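Local coordinates for COMB10 (Helicobacter pylori, PDB 2BHV), which probably serves, through its periplasmic domain, as a VirB10-like core subunit of the Com type IV secretion system, at residues 50-59 against 212-221; 60-71 against 82-93. All blocks are in the same frame, centred on the assembly; numbering follows the deposited sequence.

Contact 1: 50-59 against 212-221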
loop_
_atom_site.group_PDB
_atom_site.type_symbol
_atom_site.label_atom_id
_atom_site.label_comp_id
_atom_site.label_asym_id
_atom_site.label_seq_id
_atom_site.Cartn_x
_atom_site.Cartn_y
_atom_site.Cartn_z
ATOM N N ALA A 50 4.543 -27.694 -15.078
ATOM C CA ALA A 50 5.702 -28.078 -14.298
ATOM C C ALA A 50 5.492 -27.695 -12.844
ATOM O O ALA A 50 4.671 -26.832 -12.526
ATOM C CB ALA A 50 6.961 -27.428 -14.849
ATOM N N PHE A 51 6.224 -28.355 -11.961
ATOM C CA PHE A 51 6.258 -27.982 -10.566
ATOM C C PHE A 51 7.674 -27.603 -10.158
ATOM O O PHE A 51 8.640 -28.135 -10.711
ATOM C CB PHE A 51 5.695 -29.097 -9.668
ATOM C CG PHE A 51 6.502 -30.385 -9.675
ATOM C CD1 PHE A 51 7.536 -30.580 -8.764
ATOM C CD2 PHE A 51 6.187 -31.420 -10.557
ATOM C CE1 PHE A 51 8.264 -31.768 -8.753
ATOM C CE2 PHE A 51 6.908 -32.595 -10.557
ATOM C CZ PHE A 51 7.947 -32.774 -9.654
ATOM N N LEU A 52 7.788 -26.679 -9.200
ATOM C CA LEU A 52 9.086 -26.186 -8.762
ATOM C C LEU A 52 9.717 -27.109 -7.753
ATOM O O LEU A 52 9.081 -27.467 -6.761
ATOM C CB LEU A 52 8.945 -24.816 -8.134
ATOM C CG LEU A 52 8.426 -23.654 -8.974
ATOM C CD1 LEU A 52 8.435 -22.390 -8.133
ATOM C CD2 LEU A 52 9.255 -23.462 -10.246
ATOM N N ILE A 53 10.972 -27.484 -8.012
ATOM C CA ILE A 53 11.770 -28.291 -7.089
ATOM C C ILE A 53 12.471 -27.367 -6.108
ATOM O O ILE A 53 12.695 -27.725 -4.966
ATOM C CB ILE A 53 12.801 -29.161 -7.849
ATOM C CG1 ILE A 53 12.077 -30.211 -8.689
ATOM C CG2 ILE A 53 13.762 -29.840 -6.894
ATOM C CD1 ILE A 53 12.899 -30.730 -9.854
ATOM N N THR A 54 12.783 -26.166 -6.568
ATOM C CA THR A 54 13.519 -25.164 -5.805
ATOM C C THR A 54 12.606 -23.981 -5.528
ATOM O O THR A 54 11.832 -23.611 -6.393
ATOM C CB THR A 54 14.722 -24.694 -6.631
ATOM O OG1 THR A 54 15.745 -25.694 -6.561
ATOM C CG2 THR A 54 15.280 -23.345 -6.144
ATOM N N PRO A 55 12.675 -23.388 -4.320
ATOM C CA PRO A 55 11.850 -22.207 -4.055
ATOM C C PRO A 55 12.386 -20.941 -4.730
ATOM O O PRO A 55 13.546 -20.892 -5.137
ATOM C CB PRO A 55 11.925 -22.064 -2.532
ATOM C CG PRO A 55 13.199 -22.662 -2.162
ATOM C CD PRO A 55 13.473 -23.768 -3.145
ATOM N N ILE A 56 11.523 -19.941 -4.853
ATOM C CA ILE A 56 11.891 -18.609 -5.325
ATOM C C ILE A 56 11.632 -17.587 -4.216
ATOM O O ILE A 56 10.467 -17.242 -3.952
ATOM C CB ILE A 56 11.030 -18.202 -6.536
ATOM C CG1 ILE A 56 11.259 -19.153 -7.715
ATOM C CG2 ILE A 56 11.323 -16.760 -6.950
ATOM C CD1 ILE A 56 10.383 -18.839 -8.929
ATOM N N SER A 57 12.704 -17.111 -3.569
ATOM C CA SER A 57 12.596 -16.046 -2.541
ATOM C C SER A 57 12.688 -14.631 -3.157
ATOM O O SER A 57 13.377 -14.437 -4.158
ATOM C CB SER A 57 13.684 -16.213 -1.491
ATOM O OG SER A 57 14.965 -16.106 -2.101
ATOM N N SER A 58 12.001 -13.653 -2.558
ATOM C CA SER A 58 11.926 -12.294 -3.153
ATOM C C SER A 58 13.084 -11.351 -2.771
ATOM O O SER A 58 13.221 -10.282 -3.379
ATOM C CB SER A 58 10.565 -11.613 -2.907
ATOM O OG SER A 58 10.500 -11.014 -1.622
ATOM N N GLN A 59 13.899 -11.722 -1.777
ATOM C CA GLN A 59 15.138 -10.979 -1.553
ATOM C C GLN A 59 16.197 -11.501 -2.532
ATOM O O GLN A 59 16.454 -10.883 -3.567
ATOM C CB GLN A 59 15.641 -11.049 -0.089
ATOM C CG GLN A 59 14.568 -11.172 1.034
ATOM C CD GLN A 59 14.683 -12.510 1.837
ATOM O OE1 GLN A 59 14.258 -13.585 1.371
ATOM N NE2 GLN A 59 15.253 -12.431 3.035
ATOM N N PRO A 212 6.985 -6.440 0.917
ATOM C CA PRO A 212 7.132 -7.594 1.809
ATOM C C PRO A 212 8.006 -8.656 1.178
ATOM O O PRO A 212 8.218 -8.659 -0.034
ATOM C CB PRO A 212 5.697 -8.109 1.968
ATOM C CG PRO A 212 5.009 -7.717 0.693
ATOM C CD PRO A 212 5.724 -6.496 0.144
ATOM N N ILE A 213 8.531 -9.541 2.002
ATOM C CA ILE A 213 9.212 -10.698 1.488
ATOM C C ILE A 213 8.148 -11.621 0.912
ATOM O O ILE A 213 7.137 -11.906 1.549
ATOM C CB ILE A 213 10.040 -11.424 2.577
ATOM C CG1 ILE A 213 10.744 -10.416 3.498
ATOM C CG2 ILE A 213 11.051 -12.384 1.930
ATOM C CD1 ILE A 213 9.935 -10.030 4.742
ATOM N N VAL A 214 8.360 -12.041 -0.321
ATOM C CA VAL A 214 7.482 -12.982 -0.968
ATOM C C VAL A 214 8.269 -14.228 -1.347
ATOM O O VAL A 214 9.286 -14.156 -2.039
ATOM C CB VAL A 214 6.860 -12.398 -2.223
ATOM C CG1 VAL A 214 5.993 -13.439 -2.909
ATOM C CG2 VAL A 214 6.052 -11.187 -1.884
ATOM N N VAL A 215 7.789 -15.374 -0.888
ATOM C CA VAL A 215 8.390 -16.626 -1.266
ATOM C C VAL A 215 7.378 -17.436 -2.056
ATOM O O VAL A 215 6.206 -17.493 -1.691
ATOM C CB VAL A 215 8.931 -17.415 -0.037
ATOM C CG1 VAL A 215 9.237 -18.860 -0.409
ATOM C CG2 VAL A 215 10.167 -16.732 0.519
ATOM N N ILE A 216 7.841 -18.020 -3.161
ATOM C CA ILE A 216 7.075 -19.010 -3.878
ATOM C C ILE A 216 7.703 -20.370 -3.560
ATOM O O ILE A 216 8.794 -20.685 -4.041
ATOM C CB ILE A 216 7.048 -18.692 -5.369
ATOM C CG1 ILE A 216 6.312 -17.362 -5.586
ATOM C CG2 ILE A 216 6.349 -19.805 -6.140
ATOM C CD1 ILE A 216 6.522 -16.742 -6.926
ATOM N N ARG A 217 7.034 -21.149 -2.708
ATOM C CA ARG A 217 7.598 -22.396 -2.177
ATOM C C ARG A 217 7.799 -23.457 -3.248
ATOM O O ARG A 217 7.088 -23.503 -4.244
ATOM C CB ARG A 217 6.700 -22.974 -1.078
ATOM C CG ARG A 217 7.047 -22.548 0.351
ATOM C CD ARG A 217 6.392 -21.205 0.692
ATOM N NE ARG A 217 6.068 -21.062 2.119
ATOM C CZ ARG A 217 4.852 -21.232 2.655
ATOM N NH1 ARG A 217 3.796 -21.568 1.896
ATOM N NH2 ARG A 217 4.690 -21.057 3.966
ATOM N N GLU A 218 8.766 -24.327 -3.031
ATOM C CA GLU A 218 8.897 -25.506 -3.864
ATOM C C GLU A 218 7.605 -26.330 -3.786
ATOM O O GLU A 218 6.932 -26.336 -2.765
ATOM C CB GLU A 218 10.132 -26.326 -3.440
ATOM C CG GLU A 218 10.007 -27.078 -2.112
ATOM C CD GLU A 218 10.288 -26.231 -0.881
ATOM O OE1 GLU A 218 10.177 -24.986 -0.926
ATOM O OE2 GLU A 218 10.626 -26.834 0.156
ATOM N N GLY A 219 7.262 -27.011 -4.868
ATOM C CA GLY A 219 5.996 -27.716 -4.954
ATOM C C GLY A 219 4.937 -26.866 -5.632
ATOM O O GLY A 219 3.857 -27.355 -5.990
ATOM N N SER A 220 5.239 -25.580 -5.802
ATOM C CA SER A 220 4.366 -24.697 -6.531
ATOM C C SER A 220 4.218 -25.227 -7.932
ATOM O O SER A 220 5.173 -25.727 -8.520
ATOM C CB SER A 220 4.935 -23.289 -6.557
ATOM O OG SER A 220 4.822 -22.675 -5.289
ATOM N N ARG A 221 3.007 -25.108 -8.459
ATOM C CA ARG A 221 2.667 -25.628 -9.763
ATOM C C ARG A 221 2.569 -24.495 -10.772
ATOM O O ARG A 221 1.987 -23.449 -10.503
ATOM C CB ARG A 221 1.338 -26.350 -9.671
ATOM C CG ARG A 221 1.288 -27.682 -10.392
ATOM C CD ARG A 221 1.744 -28.770 -9.485
ATOM N NE ARG A 221 1.380 -30.099 -9.963
ATOM C CZ ARG A 221 0.694 -30.995 -9.249
ATOM N NH1 ARG A 221 0.277 -30.713 -8.016
ATOM N NH2 ARG A 221 0.425 -32.184 -9.764
#

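Contact 2: 60-71 against 82-93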
loop_
_atom_site.group_PDB
_atom_site.type_symbol
_atom_site.label_atom_id
_atom_site.label_comp_id
_atom_site.label_asym_id
_atom_site.label_seq_id
_atom_site.Cartn_x
_atom_site.Cartn_y
_atom_site.Cartn_z
ATOM N N ILE A 60 16.796 -12.640 -2.188
ATOM C CA ILE A 60 17.708 -13.392 -3.065
ATOM C C ILE A 60 17.213 -13.418 -4.528
ATOM O O ILE A 60 16.052 -13.756 -4.786
ATOM C CB ILE A 60 17.853 -14.883 -2.571
ATOM C CG1 ILE A 60 18.459 -14.948 -1.157
ATOM C CG2 ILE A 60 18.604 -15.768 -3.609
ATOM C CD1 ILE A 60 18.038 -16.211 -0.339
ATOM N N ALA A 61 18.086 -13.019 -5.459
ATOM C CA ALA A 61 17.946 -13.372 -6.867
ATOM C C ALA A 61 18.809 -14.619 -7.069
ATOM O O ALA A 61 19.944 -14.642 -6.626
ATOM C CB ALA A 61 18.423 -12.246 -7.743
ATOM N N GLY A 62 18.281 -15.663 -7.707
ATOM C CA GLY A 62 19.019 -16.922 -7.805
ATOM C C GLY A 62 18.583 -17.857 -8.910
ATOM O O GLY A 62 18.130 -17.416 -9.963
ATOM N N LYS A 63 18.721 -19.160 -8.649
ATOM C CA LYS A 63 18.411 -20.227 -9.611
ATOM C C LYS A 63 17.151 -21.028 -9.219
ATOM O O LYS A 63 16.871 -21.239 -8.037
ATOM C CB LYS A 63 19.619 -21.165 -9.751
ATOM C CG LYS A 63 19.456 -22.294 -10.768
ATOM C CD LYS A 63 20.780 -23.029 -11.056
ATOM C CE LYS A 63 21.013 -24.215 -10.105
ATOM N NZ LYS A 63 22.039 -25.163 -10.629
ATOM N N VAL A 64 16.399 -21.472 -10.221
ATOM C CA VAL A 64 15.195 -22.267 -9.983
ATOM C C VAL A 64 15.189 -23.497 -10.867
ATOM O O VAL A 64 15.590 -23.432 -12.031
ATOM C CB VAL A 64 13.885 -21.443 -10.210
ATOM C CG1 VAL A 64 13.755 -20.980 -11.646
ATOM C CG2 VAL A 64 12.676 -22.243 -9.822
ATOM N N ILE A 65 14.743 -24.620 -10.307
ATOM C CA ILE A 65 14.601 -25.844 -11.073
ATOM C C ILE A 65 13.147 -26.308 -11.028
ATOM O O ILE A 65 12.565 -26.456 -9.959
ATOM C CB ILE A 65 15.521 -26.949 -10.541
ATOM C CG1 ILE A 65 16.969 -26.469 -10.487
ATOM C CG2 ILE A 65 15.406 -28.204 -11.401
ATOM C CD1 ILE A 65 17.856 -27.322 -9.607
ATOM N N ALA A 66 12.561 -26.517 -12.200
ATOM C CA ALA A 66 11.224 -27.084 -12.297
ATOM C C ALA A 66 11.268 -28.452 -12.991
ATOM O O ALA A 66 12.235 -28.797 -13.680
ATOM C CB ALA A 66 10.320 -26.154 -13.033
ATOM N N GLN A 67 10.208 -29.229 -12.809
ATOM C CA GLN A 67 10.102 -30.513 -13.457
ATOM C C GLN A 67 8.830 -30.641 -14.280
ATOM O O GLN A 67 7.749 -30.419 -13.786
ATOM C CB GLN A 67 10.159 -31.610 -12.428
ATOM C CG GLN A 67 10.411 -32.936 -13.057
ATOM C CD GLN A 67 10.413 -34.039 -12.074
ATOM O OE1 GLN A 67 9.517 -34.869 -12.082
ATOM N NE2 GLN A 67 11.424 -34.072 -11.215
ATOM N N VAL A 68 8.979 -31.018 -15.543
ATOM C CA VAL A 68 7.858 -31.088 -16.475
ATOM C C VAL A 68 6.943 -32.251 -16.113
ATOM O O VAL A 68 7.412 -33.348 -15.826
ATOM C CB VAL A 68 8.342 -31.203 -17.932
ATOM C CG1 VAL A 68 7.164 -31.176 -18.877
ATOM C CG2 VAL A 68 9.278 -30.067 -18.265
ATOM N N GLU A 69 5.636 -32.009 -16.134
ATOM C CA GLU A 69 4.678 -32.975 -15.588
ATOM C C GLU A 69 4.114 -33.989 -16.575
ATOM O O GLU A 69 3.507 -34.968 -16.161
ATOM C CB GLU A 69 3.547 -32.257 -14.864
ATOM C CG GLU A 69 4.000 -31.593 -13.601
ATOM C CD GLU A 69 2.865 -31.026 -12.817
ATOM O OE1 GLU A 69 2.008 -31.791 -12.354
ATOM O OE2 GLU A 69 2.826 -29.795 -12.653
ATOM N N SER A 70 4.317 -33.764 -17.868
ATOM C CA SER A 70 3.803 -34.664 -18.906
ATOM C C SER A 70 4.510 -34.429 -20.227
ATOM O O SER A 70 5.069 -33.353 -20.451
ATOM C CB SER A 70 2.299 -34.465 -19.091
ATOM O OG SER A 70 1.990 -33.099 -19.279
ATOM N N ASP A 71 4.477 -35.434 -21.102
ATOM C CA ASP A 71 5.109 -35.333 -22.413
ATOM C C ASP A 71 4.588 -34.142 -23.208
ATOM O O ASP A 71 3.385 -33.887 -23.243
ATOM C CB ASP A 71 4.873 -36.603 -23.220
ATOM C CG ASP A 71 5.626 -37.789 -22.679
ATOM O OD1 ASP A 71 6.735 -37.610 -22.134
ATOM O OD2 ASP A 71 5.104 -38.914 -22.813
ATOM N N ILE A 82 9.573 -32.390 -25.433
ATOM C CA ILE A 82 9.941 -32.342 -24.012
ATOM C C ILE A 82 9.274 -33.489 -23.261
ATOM O O ILE A 82 8.061 -33.460 -23.040
ATOM C CB ILE A 82 9.591 -31.007 -23.327
ATOM C CG1 ILE A 82 10.114 -29.821 -24.140
ATOM C CG2 ILE A 82 10.164 -30.989 -21.904
ATOM C CD1 ILE A 82 9.655 -28.484 -23.643
ATOM N N PRO A 83 10.068 -34.522 -22.899
ATOM C CA PRO A 83 9.581 -35.706 -22.186
ATOM C C PRO A 83 9.174 -35.386 -20.761
ATOM O O PRO A 83 9.805 -34.556 -20.105
ATOM C CB PRO A 83 10.792 -36.652 -22.184
ATOM C CG PRO A 83 11.734 -36.097 -23.218
ATOM C CD PRO A 83 11.509 -34.622 -23.194
ATOM N N LYS A 84 8.108 -36.033 -20.305
ATOM C CA LYS A 84 7.713 -35.999 -18.910
ATOM C C LYS A 84 8.918 -36.271 -18.023
ATOM O O LYS A 84 9.707 -37.181 -18.284
ATOM C CB LYS A 84 6.646 -37.052 -18.657
ATOM C CG LYS A 84 6.064 -37.041 -17.267
ATOM C CD LYS A 84 5.144 -38.234 -17.072
ATOM C CE LYS A 84 4.511 -38.230 -15.706
ATOM N NZ LYS A 84 3.951 -39.573 -15.420
ATOM N N GLY A 85 9.069 -35.460 -16.985
ATOM C CA GLY A 85 10.133 -35.658 -16.020
ATOM C C GLY A 85 11.389 -34.876 -16.317
ATOM O O GLY A 85 12.343 -34.925 -15.539
ATOM N N SER A 86 11.409 -34.145 -17.433
ATOM C CA SER A 86 12.550 -33.259 -17.725
ATOM C C SER A 86 12.697 -32.163 -16.667
ATOM O O SER A 86 11.711 -31.647 -16.123
ATOM C CB SER A 86 12.439 -32.611 -19.098
ATOM O OG SER A 86 11.936 -33.503 -20.062
ATOM N N LYS A 87 13.939 -31.823 -16.367
ATOM C CA LYS A 87 14.214 -30.701 -15.508
ATOM C C LYS A 87 14.300 -29.449 -16.374
ATOM O O LYS A 87 14.868 -29.491 -17.464
ATOM C CB LYS A 87 15.514 -30.934 -14.744
ATOM C CG LYS A 87 15.358 -31.643 -13.392
ATOM C CD LYS A 87 14.302 -32.780 -13.384
ATOM C CE LYS A 87 14.825 -34.062 -12.703
ATOM N NZ LYS A 87 15.543 -33.835 -11.410
ATOM N N VAL A 88 13.710 -28.348 -15.906
ATOM C CA VAL A 88 13.900 -27.042 -16.546
ATOM C C VAL A 88 14.692 -26.160 -15.611
ATOM O O VAL A 88 14.314 -25.975 -14.454
ATOM C CB VAL A 88 12.564 -26.326 -16.877
ATOM C CG1 VAL A 88 12.795 -25.241 -17.921
ATOM C CG2 VAL A 88 11.522 -27.303 -17.381
ATOM N N ILE A 89 15.797 -25.625 -16.102
ATOM C CA ILE A 89 16.647 -24.785 -15.272
ATOM C C ILE A 89 16.452 -23.329 -15.658
ATOM O O ILE A 89 16.581 -22.961 -16.831
ATOM C CB ILE A 89 18.124 -25.196 -15.374
ATOM C CG1 ILE A 89 18.290 -26.644 -14.932
ATOM C CG2 ILE A 89 18.991 -24.292 -14.537
ATOM C CD1 ILE A 89 19.561 -27.286 -15.423
ATOM N N GLY A 90 16.126 -22.511 -14.660
ATOM C CA GLY A 90 15.930 -21.081 -14.850
ATOM C C GLY A 90 16.694 -20.215 -13.857
ATOM O O GLY A 90 17.194 -20.704 -12.845
ATOM N N TYR A 91 16.779 -18.920 -14.159
ATOM C CA TYR A 91 17.398 -17.954 -13.277
ATOM C C TYR A 91 16.417 -16.838 -13.075
ATOM O O TYR A 91 15.775 -16.409 -14.013
ATOM C CB TYR A 91 18.700 -17.445 -13.881
ATOM C CG TYR A 91 19.682 -18.553 -14.115
ATOM C CD1 TYR A 91 20.518 -18.997 -13.094
ATOM C CD2 TYR A 91 19.761 -19.188 -15.348
ATOM C CE1 TYR A 91 21.422 -20.046 -13.299
ATOM C CE2 TYR A 91 20.658 -20.237 -15.566
ATOM C CZ TYR A 91 21.479 -20.658 -14.540
ATOM O OH TYR A 91 22.350 -21.684 -14.772
ATOM N N TYR A 92 16.284 -16.391 -11.839
ATOM C CA TYR A 92 15.253 -15.439 -11.486
ATOM C C TYR A 92 15.821 -14.257 -10.719
ATOM O O TYR A 92 16.819 -14.396 -9.998
ATOM C CB TYR A 92 14.159 -16.112 -10.654
ATOM C CG TYR A 92 14.581 -16.528 -9.241
ATOM C CD1 TYR A 92 14.499 -15.629 -8.166
ATOM C CD2 TYR A 92 15.041 -17.822 -8.976
ATOM C CE1 TYR A 92 14.860 -15.998 -6.891
ATOM C CE2 TYR A 92 15.413 -18.201 -7.693
ATOM C CZ TYR A 92 15.317 -17.282 -6.653
ATOM O OH TYR A 92 15.688 -17.644 -5.368
ATOM N N SER A 93 15.174 -13.099 -10.870
ATOM C CA SER A 93 15.456 -11.935 -10.040
ATOM C C SER A 93 14.170 -11.197 -9.687
ATOM O O SER A 93 13.189 -11.237 -10.436
ATOM C CB SER A 93 16.426 -10.983 -10.737
ATOM O OG SER A 93 15.788 -10.295 -11.806
#

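Contact 1: 50-59 against 212-221
Leu-52 and Ser-220, and further along Ile-56 and Ile-216, hold two separate antiparallel pairings, one in the main sheet of this TrbI/VirB10-type periplasmic domain and one in a smaller three-stranded sheet. Leu-52 N bonds to Ser-220 O at 2.9 Å, and Gly-219 N returns a bond to Leu-52 O. Gly-219 belongs to the type II turn from Arg-217 to Ser-220, and its positive phi suits glycine.

The Leu-52 side chain can be followed outward. Its CB and CG both lie 3.9 Å from Ser-220 O; with CG beside the backbone N (chi1 -62°) and an extended chi2, CD1 touches both Ile-216 CG2 and Ser-220 CB, each at 3.9 Å. Leu-52 thus bridges the turn and the next strand pair, where Ile-56 and Ile-216 form a hydrogen-bonded pair with two nearly straight bonds. Their CB atoms lie 4.2 Å apart, on a side also packed by Leu-103 of strand 103-111.

Beyond strand 56-57 a side chain replaces the backbone acceptor: Ser-58 OG, set between its own N and carbonyl carbon (chi1 82°), accepts a nearly straight hydrogen bond from Val-214 N at 2.7 Å.

Contact 2: 60-71 against 82-93
Tyr-92 lays one ring face over Gly-62 at one end of an antiparallel beta hairpin, whose strands 62-68 and 87-93 are neighbours in the main sheet, with N-to-C directions 144° apart. Paired backbone hydrogen bonds between Val-64 and Gly-90 and between Ala-66 and Val-88 fix the register. Gly-62 N sits 3.5 Å above the ring plane over its centre, and Gly-62 CA makes a CH-pi contact over the ring face. Having CG between the backbone N and carbonyl carbon (chi1 69°) folds the ring back over the partner strand, where Lys-63 O meets its edge in the plane, 3.4 Å from Tyr-92 CE2. Val-64 CB approaches the same ring obliquely at CD2.

On the opposite sheet face, Lys-63 and Tyr-91 run side by side in the same direction, the aliphatic Lys-63 CD lying 3.8 Å from Tyr-91 CE1. Gln-67 and Lys-87 repeat this alignment farther along: Gln-67 extends while Lys-87 bends, bringing Lys-87 CE to 3.7 Å from Gln-67 NE2.

Val-68 and Val-88 instead meet at an angle, CG2 to CG2 at 3.7 Å; Val-68 CG2 also touches Ile-82 CG2. Here the type II turn from Pro-83 to Ser-86 bends the second segment, and Gly-85 N donates to Val-68 O. At the far end, Asp-71 OD1 accepts a hydrogen bond from Lys-84 N at 2.8 Å on its anti side, 25° out of the carboxylate plane.

Overall arrangement
From the N terminus, the chain enters contact 1 along strand 48-52, passes strand 56-57 and turns into strand 62-68. Contact 2 closes first, across ten residues that carry most of the small two-stranded sheet of 72-73 and 80-82. The chain then travels through strand 103-111 and helix 132-146 before 212-221 returns to close contact 1 over 152 residues, so the two loops nest without crossing. Strand 48-52 lies between 62-68 and 221-226 in the main sheet. Probable backbone hydrogen bonds, Ile-53 N to Ile-65 O and Phe-51 O to Gln-67 N, join the contacts directly, and a salt bridge from Arg-221 of contact 1 to Glu-69 of contact 2 spans strand 48-52.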